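PDB 5LHA: omega transaminase from Pseudomonas sp., which probably catalyses the pyridoxal phosphate-dependent transfer of an amino group between amine and carbonyl substrates, its cofactor held here in the aminated pyridoxamine form. Local coordinates for residues A[118-123]-A[302-307]; A[127-132]-A[159-164]; A[285-290]-A[306-311]. All blocks are in the same frame, centred on the assembly; numbering follows the deposited sequence.

Interaction 1: A[118-123]-A[302-307]; sequences VLFSSG and LGATLF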
ATOM      1  N   VAL A 118      25.779  13.159  -9.674  1.00 31.39           N
ATOM      2  CA  VAL A 118      24.946  12.660 -10.762  1.00 30.17           C
ATOM      3  C   VAL A 118      24.780  11.157 -10.594  1.00 28.81           C
ATOM      4  O   VAL A 118      25.753  10.450 -10.305  1.00 26.55           O
ATOM      5  CB  VAL A 118      25.550  12.960 -12.148  1.00 29.70           C
ATOM      6  CG1 VAL A 118      24.524  12.665 -13.236  1.00 28.72           C
ATOM      7  CG2 VAL A 118      26.066  14.389 -12.241  1.00 30.39           C
ATOM      8  N   LEU A 119      23.546  10.674 -10.755  1.00 29.58           N
ATOM      9  CA  LEU A 119      23.267   9.253 -10.934  1.00 28.54           C
ATOM     10  C   LEU A 119      22.723   9.069 -12.346  1.00 28.10           C
ATOM     11  O   LEU A 119      21.589   9.468 -12.641  1.00 26.35           O
ATOM     12  CB  LEU A 119      22.294   8.733  -9.880  1.00 29.46           C
ATOM     13  CG  LEU A 119      22.575   7.287  -9.463  1.00 32.43           C
ATOM     14  CD1 LEU A 119      21.862   6.966  -8.170  1.00 34.16           C
ATOM     15  CD2 LEU A 119      22.169   6.297 -10.550  1.00 33.88           C
ATOM     16  N   PHE A 120      23.529   8.445 -13.205  1.00 29.98           N
ATOM     17  CA  PHE A 120      23.225   8.311 -14.621  1.00 28.37           C
ATOM     18  C   PHE A 120      22.257   7.161 -14.858  1.00 25.73           C
ATOM     19  O   PHE A 120      22.146   6.221 -14.068  1.00 22.78           O
ATOM     20  CB  PHE A 120      24.508   8.079 -15.431  1.00 29.09           C
ATOM     21  CG  PHE A 120      25.356   9.314 -15.603  1.00 30.60           C
ATOM     22  CD1 PHE A 120      24.973  10.328 -16.468  1.00 30.76           C
ATOM     23  CD2 PHE A 120      26.522   9.476 -14.870  1.00 30.16           C
ATOM     24  CE1 PHE A 120      25.748  11.466 -16.606  1.00 28.86           C
ATOM     25  CE2 PHE A 120      27.292  10.610 -15.009  1.00 28.69           C
ATOM     26  CZ  PHE A 120      26.905  11.603 -15.881  1.00 27.99           C
ATOM     27  N   SER A 121      21.559   7.248 -15.983  1.00 25.95           N
ATOM     28  CA  SER A 121      20.571   6.257 -16.373  1.00 25.17           C
ATOM     29  C   SER A 121      20.388   6.369 -17.883  1.00 24.75           C
ATOM     30  O   SER A 121      21.269   6.889 -18.579  1.00 26.45           O
ATOM     31  CB  SER A 121      19.282   6.458 -15.552  1.00 24.37           C
ATOM     32  OG  SER A 121      18.677   7.715 -15.824  1.00 21.30           O
ATOM     33  N   SER A 122      19.253   5.893 -18.397  1.00 25.07           N
ATOM     34  CA  SER A 122      19.062   5.784 -19.841  1.00 26.92           C
ATOM     35  C   SER A 122      17.865   6.550 -20.377  1.00 27.07           C
ATOM     36  O   SER A 122      17.688   6.603 -21.601  1.00 27.41           O
ATOM     37  CB  SER A 122      18.914   4.313 -20.248  1.00 29.03           C
ATOM     38  OG  SER A 122      20.089   3.583 -19.947  1.00 31.49           O
ATOM     39  N   GLY A 123      17.068   7.180 -19.519  1.00 26.19           N
ATOM     40  CA  GLY A 123      15.895   7.878 -20.008  1.00 24.32           C
ATOM     41  C   GLY A 123      15.253   8.671 -18.896  1.00 23.31           C
ATOM     42  O   GLY A 123      15.747   8.708 -17.768  1.00 24.43           O
ATOM     43  N   LEU A 302      20.103   8.235 -22.933  1.00 24.03           N
ATOM     44  CA  LEU A 302      20.802   8.626 -21.718  1.00 25.14           C
ATOM     45  C   LEU A 302      19.850   9.405 -20.827  1.00 24.87           C
ATOM     46  O   LEU A 302      19.130  10.287 -21.295  1.00 23.80           O
ATOM     47  CB  LEU A 302      22.033   9.487 -22.036  1.00 27.67           C
ATOM     48  CG  LEU A 302      22.944   9.952 -20.896  1.00 30.28           C
ATOM     49  CD1 LEU A 302      23.741   8.794 -20.293  1.00 31.30           C
ATOM     50  CD2 LEU A 302      23.860  11.091 -21.316  1.00 29.68           C
ATOM     51  N   GLY A 303      19.895   9.103 -19.530  1.00 28.33           N
ATOM     52  CA  GLY A 303      19.193   9.886 -18.541  1.00 29.37           C
ATOM     53  C   GLY A 303      20.144  10.237 -17.413  1.00 29.42           C
ATOM     54  O   GLY A 303      21.205   9.630 -17.256  1.00 31.61           O
ATOM     55  N   ALA A 304      19.765  11.254 -16.642  1.00 26.72           N
ATOM     56  CA  ALA A 304      20.586  11.658 -15.508  1.00 26.37           C
ATOM     57  C   ALA A 304      19.725  12.279 -14.423  1.00 25.39           C
ATOM     58  O   ALA A 304      18.762  12.995 -14.711  1.00 25.90           O
ATOM     59  CB  ALA A 304      21.693  12.642 -15.915  1.00 26.56           C
ATOM     60  N   THR A 305      20.072  11.968 -13.178  1.00 22.58           N
ATOM     61  CA  THR A 305      19.504  12.611 -12.003  1.00 22.49           C
ATOM     62  C   THR A 305      20.636  13.281 -11.236  1.00 23.61           C
ATOM     63  O   THR A 305      21.593  12.611 -10.837  1.00 24.13           O
ATOM     64  CB  THR A 305      18.796  11.587 -11.126  1.00 20.68           C
ATOM     65  OG1 THR A 305      17.953  10.782 -11.956  1.00 22.17           O
ATOM     66  CG2 THR A 305      17.926  12.293 -10.070  1.00 17.75           C
ATOM     67  N   LEU A 306      20.535  14.591 -11.043  1.00 24.60           N
ATOM     68  CA  LEU A 306      21.539  15.350 -10.300  1.00 24.45           C
ATOM     69  C   LEU A 306      21.008  15.683  -8.918  1.00 25.65           C
ATOM     70  O   LEU A 306      19.823  15.972  -8.756  1.00 25.30           O
ATOM     71  CB  LEU A 306      21.922  16.646 -11.016  1.00 23.22           C
ATOM     72  CG  LEU A 306      22.881  16.561 -12.212  1.00 22.60           C
ATOM     73  CD1 LEU A 306      22.195  15.937 -13.417  1.00 24.68           C
ATOM     74  CD2 LEU A 306      23.434  17.934 -12.558  1.00 21.64           C
ATOM     75  N   PHE A 307      21.900  15.664  -7.932  1.00 28.25           N
ATOM     76  CA  PHE A 307      21.568  15.921  -6.539  1.00 28.61           C
ATOM     77  C   PHE A 307      22.451  17.039  -6.020  1.00 30.45           C
ATOM     78  O   PHE A 307      23.642  17.101  -6.338  1.00 32.05           O
ATOM     79  CB  PHE A 307      21.743  14.656  -5.691  1.00 27.19           C
ATOM     80  CG  PHE A 307      20.972  13.473  -6.220  1.00 28.11           C
ATOM     81  CD1 PHE A 307      21.477  12.695  -7.248  1.00 26.87           C
ATOM     82  CD2 PHE A 307      19.730  13.154  -5.690  1.00 29.04           C
ATOM     83  CE1 PHE A 307      20.756  11.617  -7.748  1.00 27.46           C
ATOM     84  CE2 PHE A 307      19.002  12.072  -6.185  1.00 29.94           C
ATOM     85  CZ  PHE A 307      19.518  11.305  -7.208  1.00 29.63           C
TER
HETATM   86  O   HOH W   1      19.273   8.934 -13.600  1.00 29.28           O
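Leu119 and Thr305 form a hydrogen-bonded antiparallel pair at one end of this chain's seven-stranded sheet of the fold type I aminotransferase, where strand 115-121 runs beside strand 303-308; Val118 goes on to backbone hydrogen bonds with the second subunit. Leu119 N reaches Thr305 O at 2.8 Å, nearly straight (172°), and Thr305 N returns to Leu119 O at 3.0 Å. Ser121 and Gly303 repeat the exchange: Ser121 N meets Gly303 O at 2.7 Å, and Gly303 N gives to Ser121 O at 2.8 Å. A water joins the strands on the face of Leu119, Ser121 and Thr305, donating to Leu119 O and Thr305 OG1 and hydrogen-bonded to Ser121 OG. Thr305 OG1 also bonds to Ala127 O of helix 124-141.

A CB on Gly303 would collide with Gly123 O and Ser121 OG, so this pairing suits a residue without a side chain. Gly123, at the N-cap of helix 124-141, belongs to the cofactor pocket.

The face with Val118, Phe120, Ala304 and Leu306 is apolar. Val118 and Leu306 lie side by side, Val118 CG2 3.9 Å from Leu306 CG. With CG1 anti to the backbone N (chi1 -169°), Val118 meets Ala304 CB. The same methyl sits over the centre of the Phe120 ring, 3.6 Å above its plane. On the Leu119 face, the Phe307 ring presents its edge, CE1, to Leu119 CB at 3.9 Å.

Interaction 2: A[127-132]-A[159-164]; sequences AVETAL and GVHMGG. With PMP (4'-deoxy-4'-aminopyridoxal-5'-phosphate), chain E.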
ATOM      1  N   ALA A 127      15.268   8.583 -14.737  1.00 22.17           N
ATOM      2  CA  ALA A 127      15.675   9.724 -13.923  1.00 21.95           C
ATOM      3  C   ALA A 127      14.645  10.018 -12.848  1.00 20.90           C
ATOM      4  O   ALA A 127      14.995  10.351 -11.713  1.00 16.98           O
ATOM      5  CB  ALA A 127      15.893  10.948 -14.809  1.00 22.32           C
ATOM      6  N   VAL A 128      13.364   9.867 -13.187  1.00 22.10           N
ATOM      7  CA  VAL A 128      12.297  10.097 -12.221  1.00 21.07           C
ATOM      8  C   VAL A 128      12.280   8.986 -11.178  1.00 21.18           C
ATOM      9  O   VAL A 128      12.246   9.249  -9.967  1.00 21.11           O
ATOM     10  CB  VAL A 128      10.947  10.232 -12.947  1.00 21.29           C
ATOM     11  CG1 VAL A 128       9.798  10.177 -11.951  1.00 22.41           C
ATOM     12  CG2 VAL A 128      10.917  11.534 -13.758  1.00 16.79           C
ATOM     13  N   GLU A 129      12.282   7.727 -11.632  1.00 21.25           N
ATOM     14  CA  GLU A 129      12.338   6.602 -10.703  1.00 22.06           C
ATOM     15  C   GLU A 129      13.504   6.747  -9.737  1.00 22.35           C
ATOM     16  O   GLU A 129      13.374   6.469  -8.539  1.00 23.66           O
ATOM     17  CB  GLU A 129      12.441   5.285 -11.476  1.00 21.76           C
ATOM     18  CG  GLU A 129      11.936   4.069 -10.695  1.00 24.10           C
ATOM     19  CD  GLU A 129      10.409   4.004 -10.627  1.00 29.84           C
ATOM     20  OE1 GLU A 129       9.756   5.001 -10.995  1.00 31.92           O
ATOM     21  OE2 GLU A 129       9.859   2.958 -10.211  1.00 29.52           O
ATOM     22  N   THR A 130      14.661   7.162 -10.255  1.00 22.62           N
ATOM     23  CA  THR A 130      15.843   7.370  -9.428  1.00 21.84           C
ATOM     24  C   THR A 130      15.632   8.491  -8.415  1.00 22.65           C
ATOM     25  O   THR A 130      16.010   8.362  -7.244  1.00 21.97           O
ATOM     26  CB  THR A 130      17.032   7.677 -10.340  1.00 20.98           C
ATOM     27  OG1 THR A 130      17.231   6.570 -11.226  1.00 18.02           O
ATOM     28  CG2 THR A 130      18.308   7.897  -9.537  1.00 20.67           C
ATOM     29  N   ALA A 131      15.016   9.596  -8.840  1.00 23.23           N
ATOM     30  CA  ALA A 131      14.769  10.708  -7.926  1.00 23.37           C
ATOM     31  C   ALA A 131      13.863  10.301  -6.772  1.00 22.33           C
ATOM     32  O   ALA A 131      14.029  10.789  -5.649  1.00 21.71           O
ATOM     33  CB  ALA A 131      14.154  11.888  -8.682  1.00 23.46           C
ATOM     34  N   LEU A 132      12.877   9.437  -7.035  1.00 23.41           N
ATOM     35  CA  LEU A 132      11.948   9.027  -5.982  1.00 22.45           C
ATOM     36  C   LEU A 132      12.624   8.145  -4.941  1.00 20.83           C
ATOM     37  O   LEU A 132      12.517   8.404  -3.744  1.00 20.60           O
ATOM     38  CB  LEU A 132      10.754   8.301  -6.596  1.00 22.78           C
ATOM     39  CG  LEU A 132       9.929   9.188  -7.525  1.00 23.77           C
ATOM     40  CD1 LEU A 132       8.813   8.400  -8.195  1.00 22.31           C
ATOM     41  CD2 LEU A 132       9.370  10.387  -6.745  1.00 24.37           C
ATOM     42  N   GLY A 159       6.925   9.873 -16.601  1.00 23.59           N
ATOM     43  CA  GLY A 159       7.330   8.565 -17.082  1.00 25.27           C
ATOM     44  C   GLY A 159       6.417   7.433 -16.650  1.00 25.86           C
ATOM     45  O   GLY A 159       5.380   7.629 -16.009  1.00 27.39           O
ATOM     46  N   VAL A 160       6.846   6.206 -16.973  1.00 26.17           N
ATOM     47  CA  VAL A 160       5.961   5.044 -16.879  1.00 26.07           C
ATOM     48  C   VAL A 160       6.583   3.864 -16.138  1.00 24.39           C
ATOM     49  O   VAL A 160       6.038   2.755 -16.180  1.00 25.06           O
ATOM     50  CB  VAL A 160       5.506   4.583 -18.277  1.00 28.69           C
ATOM     51  CG1 VAL A 160       4.720   5.671 -18.975  1.00 31.19           C
ATOM     52  CG2 VAL A 160       6.701   4.173 -19.109  1.00 26.49           C
ATOM     53  N   HIS A 161       7.692   4.079 -15.434  1.00 21.18           N
ATOM     54  CA  HIS A 161       8.046   3.125 -14.397  1.00 22.16           C
ATOM     55  C   HIS A 161       7.025   3.275 -13.271  1.00 25.75           C
ATOM     56  O   HIS A 161       6.318   4.284 -13.188  1.00 26.09           O
ATOM     57  CB  HIS A 161       9.476   3.352 -13.897  1.00 19.86           C
ATOM     58  CG  HIS A 161      10.531   3.206 -14.957  1.00 20.17           C
ATOM     59  ND1 HIS A 161      10.416   2.346 -16.026  1.00 21.49           N
ATOM     60  CD2 HIS A 161      11.723   3.832 -15.113  1.00 21.51           C
ATOM     61  CE1 HIS A 161      11.491   2.438 -16.789  1.00 20.55           C
ATOM     62  NE2 HIS A 161      12.297   3.341 -16.261  1.00 21.58           N
ATOM     63  N   MET A 162       6.936   2.267 -12.399  1.00 27.59           N
ATOM     64  CA  MET A 162       5.815   2.246 -11.464  1.00 29.22           C
ATOM     65  C   MET A 162       5.839   3.431 -10.509  1.00 28.91           C
ATOM     66  O   MET A 162       4.797   4.052 -10.261  1.00 28.48           O
ATOM     67  CB  MET A 162       5.785   0.932 -10.688  1.00 32.01           C
ATOM     68  CG  MET A 162       5.121  -0.186 -11.469  1.00 33.64           C
ATOM     69  SD  MET A 162       4.893  -1.681 -10.498  1.00 36.39           S
ATOM     70  CE  MET A 162       3.840  -2.655 -11.577  1.00 32.84           C
ATOM     71  N   GLY A 163       7.015   3.790  -9.999  1.00 30.59           N
ATOM     72  CA  GLY A 163       7.145   4.983  -9.182  1.00 29.91           C
ATOM     73  C   GLY A 163       6.663   6.218  -9.916  1.00 30.43           C
ATOM     74  O   GLY A 163       5.771   6.921  -9.436  1.00 31.68           O
ATOM     75  N   GLY A 164       7.238   6.481 -11.091  1.00 29.33           N
ATOM     76  CA  GLY A 164       6.833   7.642 -11.869  1.00 30.04           C
ATOM     77  C   GLY A 164       5.385   7.592 -12.318  1.00 30.75           C
ATOM     78  O   GLY A 164       4.720   8.629 -12.409  1.00 33.10           O
TER
HETATM   79  N1  PMP E 501       9.066  13.222 -17.441  1.00 22.49           N
HETATM   80  C2  PMP E 501       8.834  14.116 -18.474  1.00 22.12           C
HETATM   81  C2A PMP E 501       8.502  15.557 -18.196  1.00 21.84           C
HETATM   82  C3  PMP E 501       8.541  13.599 -19.729  1.00 24.25           C
HETATM   83  O3  PMP E 501       7.955  14.388 -20.682  1.00 21.07           O
HETATM   84  C4  PMP E 501       8.834  12.267 -20.012  1.00 26.24           C
HETATM   85  C4A PMP E 501       8.588  11.728 -21.405  1.00 27.87           C
HETATM   86  N4A PMP E 501       7.892  12.709 -22.213  1.00 29.55           N
HETATM   87  C5  PMP E 501       9.343  11.434 -19.013  1.00 24.64           C
HETATM   88  C6  PMP E 501       9.454  11.934 -17.716  1.00 23.60           C
HETATM   89  C5A PMP E 501       9.762  10.012 -19.356  1.00 23.74           C
HETATM   90  O4P PMP E 501      10.798  10.014 -20.325  1.00 21.95           O
HETATM   91  P   PMP E 501      11.241   8.683 -21.129  1.00 22.26           P
HETATM   92  O1P PMP E 501      10.274   8.529 -22.289  1.00 17.88           O
HETATM   93  O2P PMP E 501      12.641   8.896 -21.667  1.00 19.92           O
HETATM   94  O3P PMP E 501      11.186   7.438 -20.267  1.00 16.06           O
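Glu129 lays its carboxylate against the first turn of helix 162-166 and takes up two successive backbone N-H groups. Gly164 N gives to Glu129 OE1 at 2.9 Å and Gly163 N to Glu129 OE2 at 3.0 Å, each oxygen using its syn lone pair. This is a bidentate grip, one N-H to each oxygen, with both bonds somewhat bent. Because these amides belong to a helix N terminus, the helix dipole would be expected to favour the negative charge. Glu129 OE2 also accepts from Met162 N of the second subunit, and the symmetric bond is made in return, so this carboxylate serves the subunit interface as well.

The side chain reaches this place with CG anti to the backbone N (chi1 -156°) and a bend at chi2. Its OE1 lies 3.3 Å from His161 CB, and the His161 ring, turned 75° from the carboxylate plane, puts its edge toward Glu129 CB. An alanine at Glu129 would probably leave Gly163 N and Gly164 N without their carboxylate partner and cost the bond to Met162 of the second subunit.

A CB on Gly163 would run into Glu129 OE1, so the absence of a side chain lets the carboxylate approach; Leu132 CD1 comes within 3.5 Å of Gly163 C. Beside it, Val128 CG1 touches Gly164 CA at 3.9 Å. His161 is the N-cap residue, its NE2 bonded to Asp126, and its ring stacks on His161 of the second subunit. At the start of the same segment, Gly159 N lies 3.4 Å from C6 of the cofactor ring. Helix 124-141 thus lies between helix 162-166 and the sheet, where Ala131 touches strands 260-264, 288-291 and 303-308.

Interaction 3: A[285-290]-A[306-311]; sequences APDILC and LFNQRI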
ATOM      1  N   ALA A 285      16.184  27.374  -7.670  1.00 32.77           N
ATOM      2  CA  ALA A 285      17.092  26.246  -7.539  1.00 28.94           C
ATOM      3  C   ALA A 285      16.362  25.095  -6.861  1.00 27.55           C
ATOM      4  O   ALA A 285      16.092  25.169  -5.652  1.00 23.96           O
ATOM      5  CB  ALA A 285      18.330  26.635  -6.739  1.00 27.81           C
ATOM      6  N   PRO A 286      16.002  24.040  -7.577  1.00 27.05           N
ATOM      7  CA  PRO A 286      15.412  22.865  -6.930  1.00 26.59           C
ATOM      8  C   PRO A 286      16.488  22.031  -6.244  1.00 25.28           C
ATOM      9  O   PRO A 286      17.681  22.287  -6.362  1.00 25.78           O
ATOM     10  CB  PRO A 286      14.772  22.108  -8.094  1.00 26.67           C
ATOM     11  CG  PRO A 286      15.608  22.486  -9.271  1.00 26.75           C
ATOM     12  CD  PRO A 286      16.060  23.904  -9.041  1.00 26.44           C
ATOM     13  N   ASP A 287      16.039  21.027  -5.492  1.00 25.51           N
ATOM     14  CA  ASP A 287      16.979  20.140  -4.819  1.00 26.85           C
ATOM     15  C   ASP A 287      17.503  19.051  -5.749  1.00 29.30           C
ATOM     16  O   ASP A 287      18.651  18.619  -5.595  1.00 31.65           O
ATOM     17  CB  ASP A 287      16.323  19.501  -3.582  1.00 27.78           C
ATOM     18  CG  ASP A 287      15.964  20.520  -2.507  1.00 27.94           C
ATOM     19  OD1 ASP A 287      16.873  20.952  -1.769  1.00 28.55           O
ATOM     20  OD2 ASP A 287      14.778  20.885  -2.391  1.00 27.03           O
ATOM     21  N   ILE A 288      16.685  18.592  -6.702  1.00 28.67           N
ATOM     22  CA  ILE A 288      17.020  17.496  -7.611  1.00 27.88           C
ATOM     23  C   ILE A 288      16.609  17.875  -9.031  1.00 28.04           C
ATOM     24  O   ILE A 288      15.564  18.503  -9.233  1.00 26.42           O
ATOM     25  CB  ILE A 288      16.327  16.179  -7.188  1.00 25.86           C
ATOM     26  CG1 ILE A 288      16.758  15.773  -5.777  1.00 24.69           C
ATOM     27  CG2 ILE A 288      16.631  15.061  -8.190  1.00 23.00           C
ATOM     28  CD1 ILE A 288      15.990  14.604  -5.225  1.00 25.55           C
ATOM     29  N   LEU A 289      17.443  17.509 -10.011  1.00 29.25           N
ATOM     30  CA  LEU A 289      17.138  17.652 -11.435  1.00 29.93           C
ATOM     31  C   LEU A 289      17.008  16.282 -12.079  1.00 28.54           C
ATOM     32  O   LEU A 289      17.850  15.409 -11.843  1.00 18.19           O
ATOM     33  CB  LEU A 289      18.224  18.431 -12.175  1.00 31.13           C
ATOM     34  CG  LEU A 289      18.468  19.863 -11.727  1.00 30.73           C
ATOM     35  CD1 LEU A 289      19.626  20.452 -12.531  1.00 30.35           C
ATOM     36  CD2 LEU A 289      17.192  20.681 -11.892  1.00 29.75           C
ATOM     37  N   CYS A 290      15.957  16.101 -12.884  1.00 29.74           N
ATOM     38  CA  CYS A 290      15.763  14.925 -13.735  1.00 29.23           C
ATOM     39  C   CYS A 290      15.920  15.312 -15.206  1.00 28.85           C
ATOM     40  O   CYS A 290      15.190  16.178 -15.703  1.00 30.51           O
ATOM     41  CB  CYS A 290      14.387  14.300 -13.490  1.00 29.38           C
ATOM     42  SG  CYS A 290      14.049  13.747 -11.795  1.00 31.05           S
ATOM     43  N   LEU A 306      20.535  14.591 -11.043  1.00 24.60           N
ATOM     44  CA  LEU A 306      21.539  15.350 -10.300  1.00 24.45           C
ATOM     45  C   LEU A 306      21.008  15.683  -8.918  1.00 25.65           C
ATOM     46  O   LEU A 306      19.823  15.972  -8.756  1.00 25.30           O
ATOM     47  CB  LEU A 306      21.922  16.646 -11.016  1.00 23.22           C
ATOM     48  CG  LEU A 306      22.881  16.561 -12.212  1.00 22.60           C
ATOM     49  CD1 LEU A 306      22.195  15.937 -13.417  1.00 24.68           C
ATOM     50  CD2 LEU A 306      23.434  17.934 -12.558  1.00 21.64           C
ATOM     51  N   PHE A 307      21.900  15.664  -7.932  1.00 28.25           N
ATOM     52  CA  PHE A 307      21.568  15.921  -6.539  1.00 28.61           C
ATOM     53  C   PHE A 307      22.451  17.039  -6.020  1.00 30.45           C
ATOM     54  O   PHE A 307      23.642  17.101  -6.338  1.00 32.05           O
ATOM     55  CB  PHE A 307      21.743  14.656  -5.691  1.00 27.19           C
ATOM     56  CG  PHE A 307      20.972  13.473  -6.220  1.00 28.11           C
ATOM     57  CD1 PHE A 307      21.477  12.695  -7.248  1.00 26.87           C
ATOM     58  CD2 PHE A 307      19.730  13.154  -5.690  1.00 29.04           C
ATOM     59  CE1 PHE A 307      20.756  11.617  -7.748  1.00 27.46           C
ATOM     60  CE2 PHE A 307      19.002  12.072  -6.185  1.00 29.94           C
ATOM     61  CZ  PHE A 307      19.518  11.305  -7.208  1.00 29.63           C
ATOM     62  N   ASN A 308      21.863  17.930  -5.230  1.00 31.32           N
ATOM     63  CA  ASN A 308      22.626  19.064  -4.742  1.00 29.06           C
ATOM     64  C   ASN A 308      23.500  18.649  -3.557  1.00 28.90           C
ATOM     65  O   ASN A 308      23.437  17.516  -3.071  1.00 27.17           O
ATOM     66  CB  ASN A 308      21.684  20.226  -4.407  1.00 28.38           C
ATOM     67  CG  ASN A 308      20.678  19.893  -3.310  1.00 27.46           C
ATOM     68  OD1 ASN A 308      20.726  18.831  -2.705  1.00 28.40           O
ATOM     69  ND2 ASN A 308      19.748  20.805  -3.072  1.00 26.54           N
ATOM     70  N   GLN A 309      24.341  19.592  -3.113  1.00 30.46           N
ATOM     71  CA  GLN A 309      25.288  19.328  -2.033  1.00 30.53           C
ATOM     72  C   GLN A 309      24.572  18.917  -0.754  1.00 28.65           C
ATOM     73  O   GLN A 309      25.037  18.025  -0.038  1.00 28.24           O
ATOM     74  CB  GLN A 309      26.150  20.566  -1.781  1.00 33.90           C
ATOM     75  CG  GLN A 309      27.434  20.313  -0.993  1.00 37.88           C
ATOM     76  CD  GLN A 309      28.547  19.696  -1.824  1.00 42.20           C
ATOM     77  OE1 GLN A 309      28.960  20.257  -2.842  1.00 44.22           O
ATOM     78  NE2 GLN A 309      29.050  18.544  -1.387  1.00 42.86           N
ATOM     79  N   ARG A 310      23.457  19.577  -0.435  1.00 27.10           N
ATOM     80  CA  ARG A 310      22.644  19.200   0.718  1.00 27.37           C
ATOM     81  C   ARG A 310      22.379  17.697   0.752  1.00 29.01           C
ATOM     82  O   ARG A 310      22.746  17.004   1.708  1.00 29.52           O
ATOM     83  CB  ARG A 310      21.327  19.977   0.691  1.00 27.31           C
ATOM     84  CG  ARG A 310      20.306  19.520   1.715  1.00 25.73           C
ATOM     85  CD  ARG A 310      18.922  20.057   1.388  1.00 28.30           C
ATOM     86  NE  ARG A 310      17.887  19.477   2.247  1.00 29.60           N
ATOM     87  CZ  ARG A 310      16.625  19.902   2.314  1.00 30.23           C
ATOM     88  NH1 ARG A 310      16.216  20.927   1.579  1.00 31.44           N
ATOM     89  NH2 ARG A 310      15.767  19.299   3.125  1.00 31.05           N
ATOM     90  N   ILE A 311      21.757  17.179  -0.309  1.00 29.70           N
ATOM     91  CA  ILE A 311      21.413  15.761  -0.395  1.00 30.19           C
ATOM     92  C   ILE A 311      22.668  14.896  -0.444  1.00 29.56           C
ATOM     93  O   ILE A 311      22.739  13.842   0.197  1.00 29.07           O
ATOM     94  CB  ILE A 311      20.512  15.526  -1.624  1.00 30.31           C
ATOM     95  CG1 ILE A 311      19.175  16.244  -1.453  1.00 31.44           C
ATOM     96  CG2 ILE A 311      20.286  14.025  -1.883  1.00 29.10           C
ATOM     97  CD1 ILE A 311      18.418  16.452  -2.759  1.00 30.57           C
TER
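Leu289 and Leu306 pair across antiparallel strands 288-290 and 306-308, whose short axes run 169° apart and approach to 5.0 Å. Leu306 N meets Leu289 O at 2.9 Å, and Leu289 N returns to Leu306 O at 3.1 Å; Asn308 N adds a weak bond to Asp287 O.

Asp287 and Asn308 lie side by side. Asn308 ND2 gives to Asp287 OD1 at 3.2 Å on the anti side of that oxygen, close to the amide's own plane, although the carboxylate and amide planes are nearly perpendicular. With CG between the backbone N and the carbonyl carbon (chi1 61°), Asn308 keeps its amide beside the helix start, where Asn308 OD1 accepts from Ile311 N at 3.1 Å, a bond capping helix 309-316. The amide is thus held at both ends. Asp287 OD1 also forms a salt bridge with Arg310 NH1 at 3.4 Å, their planes almost at right angles, while Asp287 OD2 is engaged by Arg251 and Leu261 N. Arg310 is also held through NH2 by Gly258 O and through NE by Tyr138 OH.

On the face with Phe307, Ile288 CG1 lies 3.5 Å from Ile311 CD1, the two side chains crossing at about a right angle. Phe307 CD2 touches Ile288 CG1 obliquely at 4.0 Å.

The arrangement is that of a beta hairpin whose second strand turns directly into a helix with an asparagine N-cap, set within the main sheet of the fold type I aminotransferase.

From the N terminus, strand 115-121 leads into helix 124-141. Segment 127-132 of that helix closes the small loop of interaction 2 at 159-164, where a loop touching the cofactor leads into helix 162-166. This loop is nested inside the much longer one that interaction 1 closes when 302-307 returns to 118-123. Interaction 3 opens after interaction 2 has closed, and its short loop from 285-290 to 306-311 ends on the same strand 303-308 as interaction 1. That strand therefore has neighbours on both flanks, 115-121 and 288-291. Helix 124-141 lies against strands 288-291 and 303-308: Ala131 CB packs on Cys290 SG, and Thr130 on Thr305.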